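PDB 1VBF: protein-L-isoaspartate(D-aspartate) O-methyltransferase from Sulfolobus tokodaii, which probably transfers a methyl group from S-adenosyl-L-methionine to L-isoaspartyl residues of damaged proteins, a step toward their repair or degradation. Local coordinates for residues 2-7 against 18-23; 10-15 against 62-67; 74-79 against 83-88. One frame throughout, in Å; residues are numbered along the deposited sequence.

Contact 1 of 3, residues 2-7 against 18-23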
loop_
_atom_site.group_PDB
_atom_site.type_symbol
_atom_site.label_atom_id
_atom_site.label_comp_id
_atom_site.label_asym_id
_atom_site.label_seq_id
_atom_site.Cartn_x
_atom_site.Cartn_y
_atom_site.Cartn_z
ATOM N N SER B 2 -20.296 -32.074 15.206
ATOM C CA SER B 2 -19.029 -32.622 14.739
ATOM C C SER B 2 -17.875 -32.034 15.517
ATOM O O SER B 2 -17.060 -32.763 16.087
ATOM C CB SER B 2 -18.842 -32.331 13.249
ATOM O OG SER B 2 -17.595 -32.801 12.774
ATOM N N GLU B 3 -17.802 -30.710 15.535
ATOM C CA GLU B 3 -16.737 -30.045 16.260
ATOM C C GLU B 3 -17.232 -29.704 17.642
ATOM O O GLU B 3 -16.542 -29.048 18.412
ATOM C CB GLU B 3 -16.300 -28.788 15.519
ATOM C CG GLU B 3 -15.698 -29.102 14.164
ATOM C CD GLU B 3 -15.217 -27.870 13.419
ATOM O OE1 GLU B 3 -14.344 -27.151 13.962
ATOM O OE2 GLU B 3 -15.706 -27.628 12.288
ATOM N N LYS B 4 -18.435 -30.182 17.946
ATOM C CA LYS B 4 -19.066 -29.927 19.229
ATOM C C LYS B 4 -18.258 -30.450 20.426
ATOM O O LYS B 4 -18.041 -29.716 21.408
ATOM C CB LYS B 4 -20.482 -30.515 19.231
ATOM C CG LYS B 4 -21.330 -30.151 20.445
ATOM C CD LYS B 4 -22.752 -30.653 20.292
ATOM C CE LYS B 4 -23.710 -30.030 21.330
ATOM N NZ LYS B 4 -24.122 -30.915 22.476
ATOM N N GLU B 5 -17.811 -31.708 20.336
ATOM C CA GLU B 5 -17.012 -32.335 21.387
ATOM C C GLU B 5 -15.649 -31.637 21.533
ATOM O O GLU B 5 -15.167 -31.484 22.647
ATOM C CB GLU B 5 -16.833 -33.829 21.093
ATOM C CG GLU B 5 -16.104 -34.652 22.176
ATOM C CD GLU B 5 -14.557 -34.483 22.187
ATOM O OE1 GLU B 5 -13.941 -34.251 21.110
ATOM O OE2 GLU B 5 -13.952 -34.614 23.282
ATOM N N GLU B 6 -15.030 -31.211 20.428
ATOM C CA GLU B 6 -13.744 -30.502 20.521
ATOM C C GLU B 6 -13.918 -29.272 21.425
ATOM O O GLU B 6 -13.143 -29.042 22.363
ATOM C CB GLU B 6 -13.272 -29.937 19.173
ATOM C CG GLU B 6 -13.207 -30.851 17.967
ATOM C CD GLU B 6 -12.508 -30.159 16.769
ATOM O OE1 GLU B 6 -11.264 -29.985 16.821
ATOM O OE2 GLU B 6 -13.197 -29.775 15.787
ATOM N N ILE B 7 -14.932 -28.473 21.092
ATOM C CA ILE B 7 -15.225 -27.245 21.801
ATOM C C ILE B 7 -15.613 -27.459 23.253
ATOM O O ILE B 7 -15.181 -26.698 24.128
ATOM C CB ILE B 7 -16.351 -26.446 21.097
ATOM C CG1 ILE B 7 -15.983 -26.196 19.636
ATOM C CG2 ILE B 7 -16.544 -25.107 21.783
ATOM C CD1 ILE B 7 -16.959 -25.352 18.901
ATOM N N GLU B 18 -22.383 -27.360 30.439
ATOM C CA GLU B 18 -23.707 -27.955 30.412
ATOM C C GLU B 18 -24.663 -27.218 29.509
ATOM O O GLU B 18 -25.389 -27.857 28.748
ATOM C CB GLU B 18 -24.267 -28.060 31.822
ATOM C CG GLU B 18 -23.365 -28.886 32.673
ATOM C CD GLU B 18 -23.895 -29.092 34.050
ATOM O OE1 GLU B 18 -24.289 -28.090 34.701
ATOM O OE2 GLU B 18 -23.906 -30.267 34.484
ATOM N N ALA B 19 -24.665 -25.885 29.593
ATOM C CA ALA B 19 -25.518 -25.067 28.734
ATOM C C ALA B 19 -25.162 -25.343 27.249
ATOM O O ALA B 19 -26.042 -25.555 26.408
ATOM C CB ALA B 19 -25.322 -23.607 29.074
ATOM N N PHE B 20 -23.862 -25.375 26.945
ATOM C CA PHE B 20 -23.391 -25.635 25.591
ATOM C C PHE B 20 -23.859 -26.988 25.050
ATOM O O PHE B 20 -24.193 -27.119 23.866
ATOM C CB PHE B 20 -21.861 -25.579 25.517
ATOM C CG PHE B 20 -21.330 -25.767 24.111
ATOM C CD1 PHE B 20 -21.622 -24.837 23.105
ATOM C CD2 PHE B 20 -20.629 -26.917 23.765
ATOM C CE1 PHE B 20 -21.236 -25.057 21.797
ATOM C CE2 PHE B 20 -20.245 -27.142 22.455
ATOM C CZ PHE B 20 -20.546 -26.217 21.473
ATOM N N ASN B 21 -23.855 -28.000 25.912
ATOM C CA ASN B 21 -24.285 -29.304 25.478
ATOM C C ASN B 21 -25.789 -29.352 25.225
ATOM O O ASN B 21 -26.244 -29.935 24.246
ATOM C CB ASN B 21 -23.921 -30.368 26.496
ATOM C CG ASN B 21 -23.777 -31.730 25.857
ATOM O OD1 ASN B 21 -22.719 -32.339 25.923
ATOM N ND2 ASN B 21 -24.827 -32.205 25.219
ATOM N N LYS B 22 -26.551 -28.700 26.091
ATOM C CA LYS B 22 -28.012 -28.674 25.996
ATOM C C LYS B 22 -28.699 -27.809 24.896
ATOM O O LYS B 22 -29.582 -28.300 24.200
ATOM C CB LYS B 22 -28.563 -28.295 27.376
ATOM C CG LYS B 22 -30.047 -28.061 27.414
ATOM C CD LYS B 22 -30.445 -27.470 28.749
ATOM C CE LYS B 22 -31.871 -26.932 28.715
ATOM N NZ LYS B 22 -32.243 -26.361 30.041
ATOM N N VAL B 23 -28.302 -26.541 24.742
ATOM C CA VAL B 23 -28.926 -25.655 23.750
ATOM C C VAL B 23 -28.620 -26.040 22.300
ATOM O O VAL B 23 -27.469 -26.130 21.887
ATOM C CB VAL B 23 -28.525 -24.159 24.002
ATOM C CG1 VAL B 23 -29.147 -23.253 22.949
ATOM C CG2 VAL B 23 -28.972 -23.722 25.403
#
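Lys4 and Phe20 pass each other in opposite directions between two short helices, each side chain reaching toward the backbone of the other. The lysine illustrates how one long residue can do two jobs along its length, apolar near the root and polar at the tip. Lys4 CG lies against the ring, 3.8 Å from Phe20 CE2, while the ammonium group travels on to the neighbouring helix. With CG anti to the backbone N (chi1 -172°) the chain starts out extended and bends only at its last torsion, which brings Lys4 NZ to 2.9 Å from the backbone oxygen Asn21 O. This hydrogen bond lies in the carbonyl plane, on a lone pair, with a C=O...N angle of 112°. Because Asn21 belongs to the last turn of helix 14-22, the ammonium group sits where helix carbonyls gather, and the end of the helix would probably favour its positive charge. Toward the ring itself the charge counts for little: Lys4 NZ is 5.9 Å from the Phe20 centroid, at most a weak cation-pi attraction.

The phenyl ring points back at helix 4-10. Lys4 O meets its edge in the ring plane, 3.5 Å from Phe20 CE2, so the rim of polarised C-H bonds faces the carbonyl. Ile7 crosses the aromatic side chain at about a right angle and brings its CG2 to 4.2 Å from Phe20 CZ, approaching the ring obliquely.

The buried side of this helical hairpin rests on helix 56-65, where Ile7 and Phe20 both touch Leu56 and Ile60, and Phe20 also meets Tyr83 of helix 83-91. At the outer end, Lys22 forms a salt bridge with Glu90 of that same helix, while Glu3, the N-cap of helix 4-10, bonds to the backbone of His40.

Contact 2 of 3, residues 10-15 against 62-67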
loop_
_atom_site.group_PDB
_atom_site.type_symbol
_atom_site.label_atom_id
_atom_site.label_comp_id
_atom_site.label_asym_id
_atom_site.label_seq_id
_atom_site.Cartn_x
_atom_site.Cartn_y
_atom_site.Cartn_z
ATOM N N LYS B 10 -12.779 -28.168 25.815
ATOM C CA LYS B 10 -12.058 -26.964 26.198
ATOM C C LYS B 10 -12.729 -26.091 27.260
ATOM O O LYS B 10 -12.039 -25.356 27.961
ATOM C CB LYS B 10 -11.831 -26.088 24.965
ATOM C CG LYS B 10 -10.970 -26.667 23.858
ATOM C CD LYS B 10 -11.121 -25.777 22.625
ATOM C CE LYS B 10 -9.900 -25.809 21.723
ATOM N NZ LYS B 10 -9.931 -24.666 20.749
ATOM N N ILE B 11 -14.059 -26.145 27.360
ATOM C CA ILE B 11 -14.776 -25.308 28.322
ATOM C C ILE B 11 -14.368 -25.500 29.791
ATOM O O ILE B 11 -14.495 -26.581 30.359
ATOM C CB ILE B 11 -16.309 -25.479 28.167
ATOM C CG1 ILE B 11 -16.697 -25.101 26.737
ATOM C CG2 ILE B 11 -17.076 -24.657 29.252
ATOM C CD1 ILE B 11 -18.124 -25.344 26.430
ATOM N N LYS B 12 -13.881 -24.411 30.384
ATOM C CA LYS B 12 -13.412 -24.375 31.760
ATOM C C LYS B 12 -14.508 -24.106 32.790
ATOM O O LYS B 12 -14.338 -24.383 33.971
ATOM C CB LYS B 12 -12.329 -23.303 31.894
ATOM C CG LYS B 12 -10.910 -23.816 32.011
ATOM C CD LYS B 12 -10.426 -24.446 30.735
ATOM C CE LYS B 12 -9.130 -25.201 30.973
ATOM N NZ LYS B 12 -8.598 -25.789 29.708
ATOM N N THR B 13 -15.629 -23.543 32.360
ATOM C CA THR B 13 -16.717 -23.258 33.288
ATOM C C THR B 13 -17.762 -24.359 33.169
ATOM O O THR B 13 -18.471 -24.459 32.173
ATOM C CB THR B 13 -17.341 -21.887 32.975
ATOM O OG1 THR B 13 -16.373 -20.870 33.232
ATOM C CG2 THR B 13 -18.576 -21.635 33.821
ATOM N N GLN B 14 -17.837 -25.198 34.191
ATOM C CA GLN B 14 -18.767 -26.317 34.193
ATOM C C GLN B 14 -20.183 -25.962 33.774
ATOM O O GLN B 14 -20.801 -26.701 33.017
ATOM C CB GLN B 14 -18.795 -26.993 35.578
ATOM C CG GLN B 14 -19.475 -28.360 35.576
ATOM C CD GLN B 14 -19.055 -29.211 34.375
ATOM O OE1 GLN B 14 -17.901 -29.168 33.941
ATOM N NE2 GLN B 14 -19.992 -29.995 33.838
ATOM N N GLU B 15 -20.699 -24.838 34.266
ATOM C CA GLU B 15 -22.058 -24.406 33.940
ATOM C C GLU B 15 -22.215 -24.133 32.439
ATOM O O GLU B 15 -23.231 -24.480 31.836
ATOM C CB GLU B 15 -22.414 -23.166 34.750
ATOM C CG GLU B 15 -22.164 -23.304 36.253
ATOM C CD GLU B 15 -20.700 -23.038 36.669
ATOM O OE1 GLU B 15 -19.781 -23.798 36.265
ATOM O OE2 GLU B 15 -20.472 -22.057 37.418
HETATM N N MSE B 62 -15.218 -16.678 24.463
HETATM C CA MSE B 62 -15.564 -15.436 25.129
HETATM C C MSE B 62 -16.454 -15.656 26.345
HETATM O O MSE B 62 -16.180 -15.125 27.430
HETATM C CB MSE B 62 -16.229 -14.503 24.135
HETATM C CG MSE B 62 -15.317 -14.191 22.964
HETATM SE SE MSE B 62 -15.954 -12.785 21.797
HETATM C CE MSE B 62 -16.326 -13.878 20.257
ATOM N N LEU B 63 -17.513 -16.448 26.176
ATOM C CA LEU B 63 -18.400 -16.730 27.298
ATOM C C LEU B 63 -17.643 -17.476 28.389
ATOM O O LEU B 63 -17.829 -17.202 29.572
ATOM C CB LEU B 63 -19.603 -17.555 26.853
ATOM C CG LEU B 63 -20.541 -16.903 25.826
ATOM C CD1 LEU B 63 -21.791 -17.755 25.688
ATOM C CD2 LEU B 63 -20.898 -15.472 26.248
ATOM N N ASP B 64 -16.773 -18.405 27.999
ATOM C CA ASP B 64 -16.010 -19.160 28.984
ATOM C C ASP B 64 -15.127 -18.207 29.788
ATOM O O ASP B 64 -14.956 -18.359 31.000
ATOM C CB ASP B 64 -15.175 -20.241 28.290
ATOM C CG ASP B 64 -14.728 -21.357 29.247
ATOM O OD1 ASP B 64 -15.374 -21.549 30.313
ATOM O OD2 ASP B 64 -13.738 -22.062 28.919
ATOM N N GLU B 65 -14.595 -17.197 29.119
ATOM C CA GLU B 65 -13.734 -16.220 29.773
ATOM C C GLU B 65 -14.515 -15.208 30.607
ATOM O O GLU B 65 -13.918 -14.488 31.415
ATOM C CB GLU B 65 -12.920 -15.474 28.719
ATOM C CG GLU B 65 -11.767 -16.265 28.123
ATOM C CD GLU B 65 -10.610 -16.415 29.097
ATOM O OE1 GLU B 65 -10.156 -15.398 29.656
ATOM O OE2 GLU B 65 -10.147 -17.552 29.308
ATOM N N LEU B 66 -15.836 -15.156 30.400
ATOM C CA LEU B 66 -16.725 -14.222 31.099
ATOM C C LEU B 66 -16.965 -14.604 32.552
ATOM O O LEU B 66 -17.461 -13.787 33.349
ATOM C CB LEU B 66 -18.074 -14.145 30.384
ATOM C CG LEU B 66 -18.684 -12.794 29.958
ATOM C CD1 LEU B 66 -20.155 -13.026 29.700
ATOM C CD2 LEU B 66 -18.518 -11.704 31.007
ATOM N N ASP B 67 -16.630 -15.853 32.887
ATOM C CA ASP B 67 -16.793 -16.372 34.238
ATOM C C ASP B 67 -18.254 -16.239 34.661
ATOM O O ASP B 67 -18.610 -15.480 35.555
ATOM C CB ASP B 67 -15.846 -15.626 35.194
ATOM C CG ASP B 67 -15.903 -16.153 36.640
ATOM O OD1 ASP B 67 -15.904 -17.395 36.853
ATOM O OD2 ASP B 67 -15.926 -15.313 37.576
HETATM O O HOH W 1 -18.115 -18.236 32.090
#
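The Asp64 carboxylate is flanked by residues of the connection between helices 4-10 and 14-22. Ile11 CG2 lies over one face, 3.7 Å from Asp64 OD1, and two consecutive backbone amides come to the syn sides of the oxygens. Lys12 N donates to Asp64 OD2 at 2.8 Å in an almost straight bond, though from 18° outside the carboxylate plane. Thr13 N reaches Asp64 OD1 at 2.9 Å and uses its syn lone pair, but the bond is bent, with an angle of 132° at the hydrogen. A chi1 of -161°, placing CG anti to the backbone N, swings the group out from its helix to meet both donors. Thr13 OG1 slides alongside at 3.2 Å from Asp64 OD1, and a water that donates to Leu63 O at 2.7 Å is only weakly bonded to Thr13 OG1.

Two successive amides of the connection just before helix 14-22 are thus held by one acid, while Ile11 packs inward on Ile60 and Phe20. Such side-chain-to-backbone pairing, a single carboxylate bridging successive N-H groups, is a familiar way of tying an interhelical loop to a neighbouring helix, here at the protein surface.

Contact 3 of 3, residues 74-79 against 83-88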
loop_
_atom_site.group_PDB
_atom_site.type_symbol
_atom_site.label_atom_id
_atom_site.label_comp_id
_atom_site.label_asym_id
_atom_site.label_seq_id
_atom_site.Cartn_x
_atom_site.Cartn_y
_atom_site.Cartn_z
ATOM N N VAL B 74 -26.484 -10.279 33.768
ATOM C CA VAL B 74 -25.584 -10.072 32.644
ATOM C C VAL B 74 -26.138 -9.168 31.564
ATOM O O VAL B 74 -27.262 -9.362 31.105
ATOM C CB VAL B 74 -25.230 -11.435 31.993
ATOM C CG1 VAL B 74 -24.386 -11.236 30.732
ATOM C CG2 VAL B 74 -24.534 -12.318 33.022
ATOM N N LEU B 75 -25.347 -8.181 31.158
ATOM C CA LEU B 75 -25.748 -7.281 30.084
ATOM C C LEU B 75 -25.035 -7.765 28.817
ATOM O O LEU B 75 -23.816 -7.954 28.837
ATOM C CB LEU B 75 -25.325 -5.842 30.397
ATOM C CG LEU B 75 -25.490 -4.869 29.223
ATOM C CD1 LEU B 75 -26.960 -4.607 28.986
ATOM C CD2 LEU B 75 -24.765 -3.566 29.501
ATOM N N GLU B 76 -25.784 -7.974 27.737
ATOM C CA GLU B 76 -25.227 -8.426 26.460
ATOM C C GLU B 76 -25.496 -7.416 25.343
ATOM O O GLU B 76 -26.659 -7.195 24.993
ATOM C CB GLU B 76 -25.854 -9.760 26.036
ATOM C CG GLU B 76 -25.466 -10.187 24.627
ATOM C CD GLU B 76 -26.269 -11.360 24.100
ATOM O OE1 GLU B 76 -27.479 -11.189 23.854
ATOM O OE2 GLU B 76 -25.696 -12.457 23.919
ATOM N N ILE B 77 -24.439 -6.833 24.763
ATOM C CA ILE B 77 -24.609 -5.860 23.682
ATOM C C ILE B 77 -24.523 -6.508 22.293
ATOM O O ILE B 77 -23.433 -6.799 21.809
ATOM C CB ILE B 77 -23.547 -4.742 23.729
ATOM C CG1 ILE B 77 -23.403 -4.161 25.146
ATOM C CG2 ILE B 77 -23.920 -3.662 22.730
ATOM C CD1 ILE B 77 -24.652 -3.568 25.755
ATOM N N GLY B 78 -25.672 -6.730 21.662
ATOM C CA GLY B 78 -25.707 -7.326 20.341
ATOM C C GLY B 78 -26.416 -8.670 20.294
ATOM O O GLY B 78 -25.826 -9.687 19.931
ATOM N N THR B 79 -27.697 -8.685 20.627
ATOM C CA THR B 79 -28.479 -9.920 20.653
ATOM C C THR B 79 -28.292 -10.822 19.441
ATOM O O THR B 79 -28.059 -12.021 19.583
ATOM C CB THR B 79 -29.994 -9.613 20.821
ATOM O OG1 THR B 79 -30.173 -8.799 21.986
ATOM C CG2 THR B 79 -30.799 -10.897 20.993
ATOM N N TYR B 83 -28.660 -17.027 20.112
ATOM C CA TYR B 83 -27.968 -18.224 20.598
ATOM C C TYR B 83 -27.048 -18.026 21.822
ATOM O O TYR B 83 -27.098 -18.805 22.792
ATOM C CB TYR B 83 -27.160 -18.855 19.477
ATOM C CG TYR B 83 -26.293 -19.977 19.968
ATOM C CD1 TYR B 83 -26.853 -21.184 20.375
ATOM C CD2 TYR B 83 -24.926 -19.814 20.101
ATOM C CE1 TYR B 83 -26.058 -22.230 20.918
ATOM C CE2 TYR B 83 -24.107 -20.847 20.650
ATOM C CZ TYR B 83 -24.680 -22.052 21.054
ATOM O OH TYR B 83 -23.888 -23.067 21.569
ATOM N N TYR B 84 -26.194 -17.009 21.793
ATOM C CA TYR B 84 -25.330 -16.813 22.946
ATOM C C TYR B 84 -26.167 -16.280 24.109
ATOM O O TYR B 84 -25.809 -16.451 25.286
ATOM C CB TYR B 84 -24.164 -15.853 22.631
ATOM C CG TYR B 84 -23.218 -16.372 21.574
ATOM C CD1 TYR B 84 -23.197 -15.812 20.308
ATOM C CD2 TYR B 84 -22.387 -17.467 21.821
ATOM C CE1 TYR B 84 -22.400 -16.312 19.318
ATOM C CE2 TYR B 84 -21.569 -17.984 20.822
ATOM C CZ TYR B 84 -21.585 -17.397 19.574
ATOM O OH TYR B 84 -20.780 -17.885 18.579
ATOM N N THR B 85 -27.291 -15.645 23.768
ATOM C CA THR B 85 -28.173 -15.102 24.779
ATOM C C THR B 85 -28.721 -16.313 25.530
ATOM O O THR B 85 -28.626 -16.375 26.755
ATOM C CB THR B 85 -29.318 -14.284 24.153
ATOM O OG1 THR B 85 -28.814 -13.527 23.050
ATOM C CG2 THR B 85 -29.905 -13.313 25.184
ATOM N N ALA B 86 -29.268 -17.284 24.798
ATOM C CA ALA B 86 -29.773 -18.511 25.420
ATOM C C ALA B 86 -28.747 -19.174 26.379
ATOM O O ALA B 86 -29.086 -19.464 27.524
ATOM C CB ALA B 86 -30.197 -19.511 24.347
ATOM N N LEU B 87 -27.510 -19.415 25.926
ATOM C CA LEU B 87 -26.484 -20.031 26.774
ATOM C C LEU B 87 -26.242 -19.278 28.081
ATOM O O LEU B 87 -25.968 -19.896 29.113
ATOM C CB LEU B 87 -25.154 -20.149 26.029
ATOM C CG LEU B 87 -25.079 -20.967 24.727
ATOM C CD1 LEU B 87 -23.650 -20.914 24.206
ATOM C CD2 LEU B 87 -25.511 -22.423 24.953
ATOM N N ILE B 88 -26.333 -17.951 28.053
ATOM C CA ILE B 88 -26.128 -17.168 29.267
ATOM C C ILE B 88 -27.348 -17.326 30.194
ATOM O O ILE B 88 -27.225 -17.557 31.407
ATOM C CB ILE B 88 -25.917 -15.679 28.919
ATOM C CG1 ILE B 88 -24.712 -15.541 27.988
ATOM C CG2 ILE B 88 -25.700 -14.841 30.201
ATOM C CD1 ILE B 88 -24.483 -14.143 27.499
#
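Glu76 OE1 is held by two hydroxyl groups: Thr85 OG1 donates to it at 2.8 Å, on the syn lone pair, and Ser97 OG of strand 94-99 makes a second hydrogen bond. The same serine bonds to Thr79 OG1, and the other carboxylate oxygen has a weak hydrogen bond from Trp141 NE1. Glu76 reaches this network because CG stands anti to the backbone N (chi1 172°) and the chain stays extended, crossing Thr85 at about a right angle.

Toward the start of the strand, Ile88 CG2 packs against the branch of Val74, 3.9 Å from Val74 CG1; Ile88 CD1 lies beside the carboxylate, 4.1 Å from Glu76 OE2. Tyr84 approaches the carboxylate with its backbone carbon and CB, while its ring stacks with Trp141 and its hydroxyl bonds to Thr54 O.

Strand 74-77 and helix 83-88 run antiparallel (173°) with axes 10.3 Å apart, as the first strand and helix of a beta-alpha-beta crossover. The turn between them, entered through Gly78 with its positive phi, matches the glycine-rich loop of Rossmann-like methyltransferases and so probably lines the S-adenosyl-L-methionine site here too. A buried carboxylate joined by hydroxyls to both the helix and the next strand implies that the flanks of this loop are fixed by directional bonds as well as by hydrophobic contact.

The three contacts differ in burial and in chemistry. Contact 3 is fully buried near the middle of the chain and joins the central sheet to its covering helix; contact 1 is partly buried, and contact 2 lies at the surface. Contacts 1 and 2 share helix 14-22, and Phe20 CB touches Ile11 CD1 at 3.9 Å. Tyr83 and Leu87 of helix 83-91 touch residues of contact 1, and its Tyr84, Leu87 and Ile88 pack on Leu63 of contact 2. In the outer pair, side-chain charges satisfy backbone atoms at helix ends and loops, whereas in the core the carboxylate is bound by side-chain hydroxyls.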